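Local atomic coordinates of EDTA monooxygenase (EDTA-degrading bacterium BNC1, PDB entry 5DQP), a protein that probably oxidises the metal chelator EDTA as an FMN-dependent monooxygenase that works with a partner flavin reductase. Residues 95-100 with 120-125; 151-156 with 190-195. All coordinates share one frame; numbering follows the deposited sequence.

Contact 1 of 2, residues 95-100 with 120-125; sequences ASTSFS and IGWNAV
Ala95 and Ser96 run beside Ala124 and Val125 as the last paired residues of two parallel strands in the barrel sheet of a luciferase-like monooxygenase, where helix 102-115 makes the beta-alpha-beta crossover between them. Ala95 N gives its hydrogen to Asn123 O (3.2 Å). Ala95 O receives a weak bond from Val125 N and a shorter one from Trp122 NE1 (3.0 Å), which approaches 34° out of the carbonyl plane. The indole gets there because its CG is anti to the backbone N (chi1 169°), which turns the N-H edge toward the neighbouring strand. This polar edge therefore has an acceptor although the residue is buried, while Leu105 of the crossover helix and Leu154 are among the apolar groups that touch the side chain. The small methyl of Ala95 lets the ring come close, with CB 3.6 Å from Trp122 NE1. Ala124 CB covers one ring face near its rim.

Ser96 and Val125 point to the side of the sheet opposite the methyls of Ala95 and Ala124, as does Asn123, whose OD1 bonds to Thr94, a predicted FMN ligand. Beyond the strand, Thr97 N makes a nearly straight bond to Val125 O (2.8 Å, 170°). Thr97 CG2 meets the benzene part of the indole at Trp122 CZ2, 4.0 Å away. Serines suit the turn that follows, because a short hydroxyl can reach nearby backbone. Ser96 OG, also bonded to Thr127 OG1, accepts from Ser98 N (2.9 Å) in an ST turn, and Ser100 OG donates back to Ser96 O at 2.8 Å.

Contact 2 of 2, residues 151-156 with 190-195; sequences EEFLEV and KYFKVA
The two-stranded antiparallel hairpin 187-188 with 193-194 rests on helix 143-161, whose Glu152 grips the backbone of the connecting turn at Tyr191 and Phe192. CG of Glu152 stands anti to the backbone N (chi1 -166°) and the chain beyond it is extended, which carries the carboxylate across to two successive N-H groups. Tyr191 N meets OE2 of Glu152 on the syn side at 2.8 Å, while Phe192 N reaches OE1 of Glu152 from above the carboxylate plane at 3.0 Å. OE1 is also bonded to His187 NE2 on strand 187-188, so one buried acid ties that strand to the turn leading into strand 193-194. Glutamate suits this place, being long enough to cross and having two acceptors; the donors around it probably stabilise its charge. Glu152 OE2 also lies at the ring edge of Tyr191, 3.3 Å from Tyr191 CD2.

Farther along the helix the chemistry turns apolar. Phe153 points its edge toward the face of Phe192 in an offset edge-to-face pair, centroids 5.6 Å apart and planes at 79°. Pro102 of helix 102-115 touches both phenylalanine side chains. Phe192 also slides past the methylenes of Glu152, whose CG lies at its ring edge. Two residues beyond Phe192, Val194, which touches Asn135 of the second subunit, points toward the helix at Val156. These branched side chains meet methyl to methyl, Val156 CG1 4.1 Å from Val194 CG2.

Overall arrangement
Contact 1 is buried in the barrel sheet; contact 2 is partly buried and lies farther from the centre of the chain, where a hairpin covers an outer helix. Both touch the second subunit. Their centres are 14 Å apart, and helix 143-161 joins them: Leu154 and Phe153 pack on the indole of Trp122, and Phe153 also touches Thr97 and Ser100. Phe153 thus bridges the two, whereas Leu154 takes no part across contact 2. The chemistry follows the setting. Contact 1 relies mainly on strand-to-strand backbone bonds, with one indole N-H added, while in contact 2 a side-chain carboxylate replaces strand pairing and aromatic and branched apolar groups fill the rest.

Contact 1 of 2, residues 95-100 with 120-125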
ATOM      1  N   ALA A  95      -5.307  -1.077   9.196  1.00 14.75           N
ATOM      2  CA  ALA A  95      -5.176  -2.451   8.730  1.00 17.67           C
ATOM      3  C   ALA A  95      -5.418  -3.413   9.892  1.00 22.89           C
ATOM      4  O   ALA A  95      -5.085  -3.116  11.041  1.00 20.10           O
ATOM      5  CB  ALA A  95      -3.806  -2.699   8.097  1.00 19.88           C
ATOM      6  N   SER A  96      -5.964  -4.584   9.564  1.00 25.21           N
ATOM      7  CA  SER A  96      -6.472  -5.529  10.550  1.00 24.98           C
ATOM      8  C   SER A  96      -5.378  -6.448  11.090  1.00 25.17           C
ATOM      9  O   SER A  96      -4.524  -6.929  10.346  1.00 26.38           O
ATOM     10  CB  SER A  96      -7.575  -6.383   9.920  1.00 30.12           C
ATOM     11  OG  SER A  96      -8.041  -7.376  10.827  1.00 32.35           O
ATOM     12  N   THR A  97      -5.421  -6.726  12.388  1.00 21.21           N
ATOM     13  CA  THR A  97      -4.560  -7.777  12.920  1.00 24.47           C
ATOM     14  C   THR A  97      -5.144  -9.173  12.696  1.00 29.37           C
ATOM     15  O   THR A  97      -4.454 -10.175  12.939  1.00 21.06           O
ATOM     16  CB  THR A  97      -4.312  -7.569  14.422  1.00 20.50           C
ATOM     17  OG1 THR A  97      -5.568  -7.500  15.103  1.00 22.89           O
ATOM     18  CG2 THR A  97      -3.514  -6.286  14.666  1.00 20.17           C
ATOM     19  N   SER A  98      -6.401  -9.259  12.259  1.00 22.27           N
ATOM     20  CA  SER A  98      -7.072 -10.549  12.125  1.00 28.59           C
ATOM     21  C   SER A  98      -6.712 -11.233  10.819  1.00 27.23           C
ATOM     22  O   SER A  98      -6.539 -12.453  10.782  1.00 29.27           O
ATOM     23  CB  SER A  98      -8.587 -10.364  12.186  1.00 20.78           C
ATOM     24  OG  SER A  98      -8.965  -9.826  13.428  1.00 28.58           O
ATOM     25  N   PHE A  99      -6.634 -10.475   9.759  1.00 23.85           N
ATOM     26  CA  PHE A  99      -6.369 -10.989   8.451  1.00 31.85           C
ATOM     27  C   PHE A  99      -5.286 -10.163   7.786  1.00 43.02           C
ATOM     28  O   PHE A  99      -5.476  -9.555   6.766  1.00 33.76           O
ATOM     29  CB  PHE A  99      -7.647 -10.982   7.624  1.00 26.29           C
ATOM     30  CG  PHE A  99      -8.787 -11.656   8.303  1.00 27.20           C
ATOM     31  CD1 PHE A  99      -8.856 -13.004   8.351  1.00 26.51           C
ATOM     32  CD2 PHE A  99      -9.735 -10.928   8.964  1.00 27.10           C
ATOM     33  CE1 PHE A  99      -9.878 -13.617   9.003  1.00 31.02           C
ATOM     34  CE2 PHE A  99     -10.764 -11.529   9.609  1.00 25.69           C
ATOM     35  CZ  PHE A  99     -10.839 -12.881   9.632  1.00 24.44           C
ATOM     36  N   SER A 100      -4.139 -10.187   8.400  1.00 28.42           N
ATOM     37  CA  SER A 100      -2.901  -9.702   7.828  1.00 30.68           C
ATOM     38  C   SER A 100      -1.791 -10.654   8.253  1.00 24.20           C
ATOM     39  O   SER A 100      -1.873 -11.289   9.304  1.00 29.56           O
ATOM     40  CB  SER A 100      -2.598  -8.257   8.273  1.00 24.37           C
ATOM     41  OG  SER A 100      -3.550  -7.331   7.777  1.00 28.20           O
ATOM     42  N   ILE A 120       3.647   8.430   8.377  1.00 21.57           N
ATOM     43  CA  ILE A 120       2.545   7.461   8.306  1.00 20.15           C
ATOM     44  C   ILE A 120       2.400   6.706   9.632  1.00 22.40           C
ATOM     45  O   ILE A 120       3.366   6.112  10.117  1.00 25.21           O
ATOM     46  CB  ILE A 120       2.744   6.454   7.151  1.00 22.86           C
ATOM     47  CG1 ILE A 120       2.779   7.158   5.788  1.00 21.37           C
ATOM     48  CG2 ILE A 120       1.658   5.367   7.175  1.00 24.44           C
ATOM     49  CD1 ILE A 120       1.551   7.915   5.444  1.00 23.15           C
ATOM     50  N   GLY A 121       1.184   6.693  10.191  1.00 13.17           N
ATOM     51  CA  GLY A 121       0.840   5.830  11.301  1.00 16.75           C
ATOM     52  C   GLY A 121      -0.109   4.691  10.896  1.00 23.58           C
ATOM     53  O   GLY A 121      -0.588   4.596   9.763  1.00 20.73           O
ATOM     54  N   TRP A 122      -0.388   3.821  11.865  1.00 18.24           N
ATOM     55  CA  TRP A 122      -1.174   2.619  11.624  1.00 21.41           C
ATOM     56  C   TRP A 122      -2.270   2.505  12.676  1.00 21.56           C
ATOM     57  O   TRP A 122      -1.978   2.400  13.869  1.00 18.95           O
ATOM     58  CB  TRP A 122      -0.278   1.382  11.630  1.00 18.40           C
ATOM     59  CG  TRP A 122      -0.986   0.051  11.639  1.00 23.11           C
ATOM     60  CD1 TRP A 122      -2.101  -0.299  10.940  1.00 18.74           C
ATOM     61  CD2 TRP A 122      -0.619  -1.105  12.415  1.00 19.34           C
ATOM     62  NE1 TRP A 122      -2.452  -1.604  11.219  1.00 18.23           N
ATOM     63  CE2 TRP A 122      -1.558  -2.118  12.125  1.00 23.11           C
ATOM     64  CE3 TRP A 122       0.410  -1.375  13.320  1.00 21.79           C
ATOM     65  CZ2 TRP A 122      -1.496  -3.379  12.709  1.00 19.41           C
ATOM     66  CZ3 TRP A 122       0.475  -2.625  13.901  1.00 19.48           C
ATOM     67  CH2 TRP A 122      -0.473  -3.615  13.598  1.00 22.78           C
ATOM     68  N   ASN A 123      -3.526   2.534  12.229  1.00 21.90           N
ATOM     69  CA  ASN A 123      -4.689   2.255  13.074  1.00 18.64           C
ATOM     70  C   ASN A 123      -4.875   0.741  13.100  1.00 21.57           C
ATOM     71  O   ASN A 123      -5.349   0.150  12.135  1.00 21.06           O
ATOM     72  CB  ASN A 123      -5.927   2.975  12.519  1.00 18.19           C
ATOM     73  CG  ASN A 123      -7.212   2.583  13.247  1.00 22.38           C
ATOM     74  OD1 ASN A 123      -8.292   2.553  12.664  1.00 23.13           O
ATOM     75  ND2 ASN A 123      -7.091   2.293  14.524  1.00 16.68           N
ATOM     76  N   ALA A 124      -4.476   0.091  14.189  1.00 24.29           N
ATOM     77  CA  ALA A 124      -4.474  -1.366  14.242  1.00 19.82           C
ATOM     78  C   ALA A 124      -5.833  -1.828  14.753  1.00 24.46           C
ATOM     79  O   ALA A 124      -6.191  -1.542  15.892  1.00 27.47           O
ATOM     80  CB  ALA A 124      -3.342  -1.863  15.136  1.00 22.76           C
ATOM     81  N   VAL A 125      -6.608  -2.507  13.912  1.00 24.03           N
ATOM     82  CA  VAL A 125      -7.962  -2.897  14.285  1.00 23.42           C
ATOM     83  C   VAL A 125      -8.056  -4.423  14.309  1.00 22.86           C
ATOM     84  O   VAL A 125      -7.176  -5.129  13.827  1.00 20.68           O
ATOM     85  CB  VAL A 125      -9.034  -2.298  13.343  1.00 25.83           C
ATOM     86  CG1 VAL A 125      -8.979  -0.755  13.362  1.00 22.38           C
ATOM     87  CG2 VAL A 125      -8.885  -2.826  11.919  1.00 23.38           C
TER

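Contact 2 of 2, residues 151-156 with 190-195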
ATOM      1  N   GLU A 151      -2.876  -8.685  20.303  1.00 24.31           N
ATOM      2  CA  GLU A 151      -1.789  -8.402  21.213  1.00 25.80           C
ATOM      3  C   GLU A 151      -0.500  -9.082  20.750  1.00 29.86           C
ATOM      4  O   GLU A 151       0.568  -8.466  20.756  1.00 25.01           O
ATOM      5  CB  GLU A 151      -2.192  -8.831  22.616  1.00 32.89           C
ATOM      6  CG  GLU A 151      -1.417  -8.169  23.736  1.00 52.23           C
ATOM      7  CD  GLU A 151      -0.023  -8.757  23.905  1.00 74.46           C
ATOM      8  OE1 GLU A 151       0.109 -10.005  23.866  1.00 76.92           O
ATOM      9  OE2 GLU A 151       0.941  -7.969  24.069  1.00 53.15           O
ATOM     10  N   GLU A 152      -0.579 -10.337  20.316  1.00 30.59           N
ATOM     11  CA  GLU A 152       0.621 -11.011  19.825  1.00 25.84           C
ATOM     12  C   GLU A 152       1.102 -10.404  18.508  1.00 23.91           C
ATOM     13  O   GLU A 152       2.311 -10.234  18.290  1.00 25.93           O
ATOM     14  CB  GLU A 152       0.357 -12.509  19.667  1.00 27.11           C
ATOM     15  CG  GLU A 152       1.652 -13.310  19.482  1.00 30.92           C
ATOM     16  CD  GLU A 152       1.442 -14.780  19.137  1.00 33.95           C
ATOM     17  OE1 GLU A 152       2.346 -15.352  18.486  1.00 31.84           O
ATOM     18  OE2 GLU A 152       0.386 -15.360  19.505  1.00 40.77           O
ATOM     19  N   PHE A 153       0.163 -10.068  17.625  1.00 21.38           N
ATOM     20  CA  PHE A 153       0.480  -9.388  16.374  1.00 24.89           C
ATOM     21  C   PHE A 153       1.270  -8.101  16.625  1.00 22.35           C
ATOM     22  O   PHE A 153       2.249  -7.814  15.935  1.00 24.39           O
ATOM     23  CB  PHE A 153      -0.834  -9.097  15.630  1.00 17.59           C
ATOM     24  CG  PHE A 153      -0.663  -8.676  14.205  1.00 24.02           C
ATOM     25  CD1 PHE A 153      -0.238  -7.392  13.880  1.00 23.47           C
ATOM     26  CD2 PHE A 153      -0.962  -9.546  13.182  1.00 22.56           C
ATOM     27  CE1 PHE A 153      -0.109  -7.003  12.565  1.00 20.51           C
ATOM     28  CE2 PHE A 153      -0.814  -9.159  11.876  1.00 21.24           C
ATOM     29  CZ  PHE A 153      -0.394  -7.898  11.564  1.00 19.50           C
ATOM     30  N   LEU A 154       0.830  -7.296  17.592  1.00 21.31           N
ATOM     31  CA  LEU A 154       1.507  -6.038  17.875  1.00 23.65           C
ATOM     32  C   LEU A 154       2.900  -6.272  18.441  1.00 25.62           C
ATOM     33  O   LEU A 154       3.833  -5.529  18.114  1.00 26.02           O
ATOM     34  CB  LEU A 154       0.670  -5.193  18.833  1.00 25.04           C
ATOM     35  CG  LEU A 154      -0.322  -4.229  18.167  1.00 27.11           C
ATOM     36  CD1 LEU A 154       0.453  -3.230  17.328  1.00 30.92           C
ATOM     37  CD2 LEU A 154      -1.270  -4.970  17.310  1.00 25.69           C
ATOM     38  N   GLU A 155       3.069  -7.302  19.286  1.00 24.88           N
ATOM     39  CA  GLU A 155       4.409  -7.649  19.754  1.00 28.98           C
ATOM     40  C   GLU A 155       5.315  -8.047  18.591  1.00 25.62           C
ATOM     41  O   GLU A 155       6.487  -7.654  18.543  1.00 26.31           O
ATOM     42  CB  GLU A 155       4.358  -8.789  20.767  1.00 29.16           C
ATOM     43  CG  GLU A 155       3.549  -8.540  22.013  1.00 43.56           C
ATOM     44  CD  GLU A 155       3.593  -9.736  22.967  1.00 62.23           C
ATOM     45  OE1 GLU A 155       4.333 -10.707  22.683  1.00 65.71           O
ATOM     46  OE2 GLU A 155       2.890  -9.708  23.999  1.00 65.68           O
ATOM     47  N   VAL A 156       4.810  -8.871  17.674  1.00 21.71           N
ATOM     48  CA  VAL A 156       5.621  -9.262  16.534  1.00 24.42           C
ATOM     49  C   VAL A 156       6.015  -8.025  15.751  1.00 24.12           C
ATOM     50  O   VAL A 156       7.194  -7.789  15.484  1.00 19.93           O
ATOM     51  CB  VAL A 156       4.874 -10.270  15.643  1.00 25.23           C
ATOM     52  CG1 VAL A 156       5.683 -10.504  14.382  1.00 18.71           C
ATOM     53  CG2 VAL A 156       4.632 -11.579  16.394  1.00 26.15           C
ATOM     54  N   LYS A 190       1.364 -18.318  20.449  1.00 25.75           N
ATOM     55  CA  LYS A 190       0.186 -19.122  20.168  1.00 31.67           C
ATOM     56  C   LYS A 190      -0.288 -18.932  18.734  1.00 34.30           C
ATOM     57  O   LYS A 190      -0.803 -19.870  18.121  1.00 32.34           O
ATOM     58  CB  LYS A 190      -0.953 -18.787  21.142  1.00 35.42           C
ATOM     59  CG  LYS A 190      -2.185 -19.685  20.931  1.00 41.95           C
ATOM     60  CD  LYS A 190      -3.483 -19.124  21.526  1.00 46.68           C
ATOM     61  CE  LYS A 190      -3.547 -19.266  23.032  1.00 47.78           C
ATOM     62  NZ  LYS A 190      -4.955 -19.505  23.499  1.00 56.34           N
ATOM     63  N   TYR A 191      -0.148 -17.728  18.183  1.00 33.09           N
ATOM     64  CA  TYR A 191      -0.731 -17.445  16.881  1.00 31.69           C
ATOM     65  C   TYR A 191       0.282 -17.300  15.763  1.00 29.71           C
ATOM     66  O   TYR A 191      -0.077 -17.526  14.609  1.00 31.22           O
ATOM     67  CB  TYR A 191      -1.583 -16.161  16.933  1.00 38.00           C
ATOM     68  CG  TYR A 191      -2.848 -16.296  17.756  1.00 36.24           C
ATOM     69  CD1 TYR A 191      -4.020 -16.801  17.193  1.00 38.77           C
ATOM     70  CD2 TYR A 191      -2.867 -15.922  19.093  1.00 33.55           C
ATOM     71  CE1 TYR A 191      -5.185 -16.931  17.943  1.00 38.30           C
ATOM     72  CE2 TYR A 191      -4.006 -16.042  19.844  1.00 37.48           C
ATOM     73  CZ  TYR A 191      -5.162 -16.549  19.270  1.00 38.45           C
ATOM     74  OH  TYR A 191      -6.290 -16.655  20.034  1.00 36.24           O
ATOM     75  N   PHE A 192       1.520 -16.898  16.056  1.00 30.14           N
ATOM     76  CA  PHE A 192       2.450 -16.509  15.009  1.00 27.18           C
ATOM     77  C   PHE A 192       3.811 -17.123  15.284  1.00 26.11           C
ATOM     78  O   PHE A 192       4.222 -17.290  16.433  1.00 28.40           O
ATOM     79  CB  PHE A 192       2.574 -14.976  14.892  1.00 26.04           C
ATOM     80  CG  PHE A 192       1.262 -14.287  14.630  1.00 27.21           C
ATOM     81  CD1 PHE A 192       0.629 -14.409  13.394  1.00 22.85           C
ATOM     82  CD2 PHE A 192       0.649 -13.526  15.617  1.00 27.68           C
ATOM     83  CE1 PHE A 192      -0.590 -13.796  13.159  1.00 25.36           C
ATOM     84  CE2 PHE A 192      -0.590 -12.899  15.385  1.00 24.98           C
ATOM     85  CZ  PHE A 192      -1.199 -13.027  14.167  1.00 25.66           C
ATOM     86  N   LYS A 193       4.492 -17.476  14.199  1.00 29.90           N
ATOM     87  CA  LYS A 193       5.886 -17.893  14.204  1.00 29.24           C
ATOM     88  C   LYS A 193       6.590 -17.047  13.153  1.00 26.72           C
ATOM     89  O   LYS A 193       6.258 -17.133  11.968  1.00 27.38           O
ATOM     90  CB  LYS A 193       6.014 -19.389  13.892  1.00 34.48           C
ATOM     91  CG  LYS A 193       7.400 -19.945  14.112  1.00 34.36           C
ATOM     92  CD  LYS A 193       7.544 -21.367  13.586  1.00 42.13           C
ATOM     93  CE  LYS A 193       8.983 -21.869  13.747  1.00 48.73           C
ATOM     94  NZ  LYS A 193       9.187 -23.209  13.112  1.00 51.13           N
ATOM     95  N   VAL A 194       7.539 -16.215  13.580  1.00 26.30           N
ATOM     96  CA  VAL A 194       8.166 -15.243  12.687  1.00 26.09           C
ATOM     97  C   VAL A 194       9.627 -15.066  13.080  1.00 26.43           C
ATOM     98  O   VAL A 194       9.920 -14.617  14.188  1.00 24.45           O
ATOM     99  CB  VAL A 194       7.438 -13.888  12.750  1.00 27.99           C
ATOM    100  CG1 VAL A 194       8.207 -12.842  11.967  1.00 17.78           C
ATOM    101  CG2 VAL A 194       5.967 -14.013  12.281  1.00 20.30           C
ATOM    102  N   ALA A 195      10.557 -15.381  12.172  1.00 25.43           N
ATOM    103  CA  ALA A 195      11.970 -15.288  12.510  1.00 21.52           C
ATOM    104  C   ALA A 195      12.480 -13.849  12.462  1.00 28.10           C
ATOM    105  O   ALA A 195      13.178 -13.410  13.382  1.00 26.18           O
ATOM    106  CB  ALA A 195      12.800 -16.181  11.582  1.00 23.55           C
TER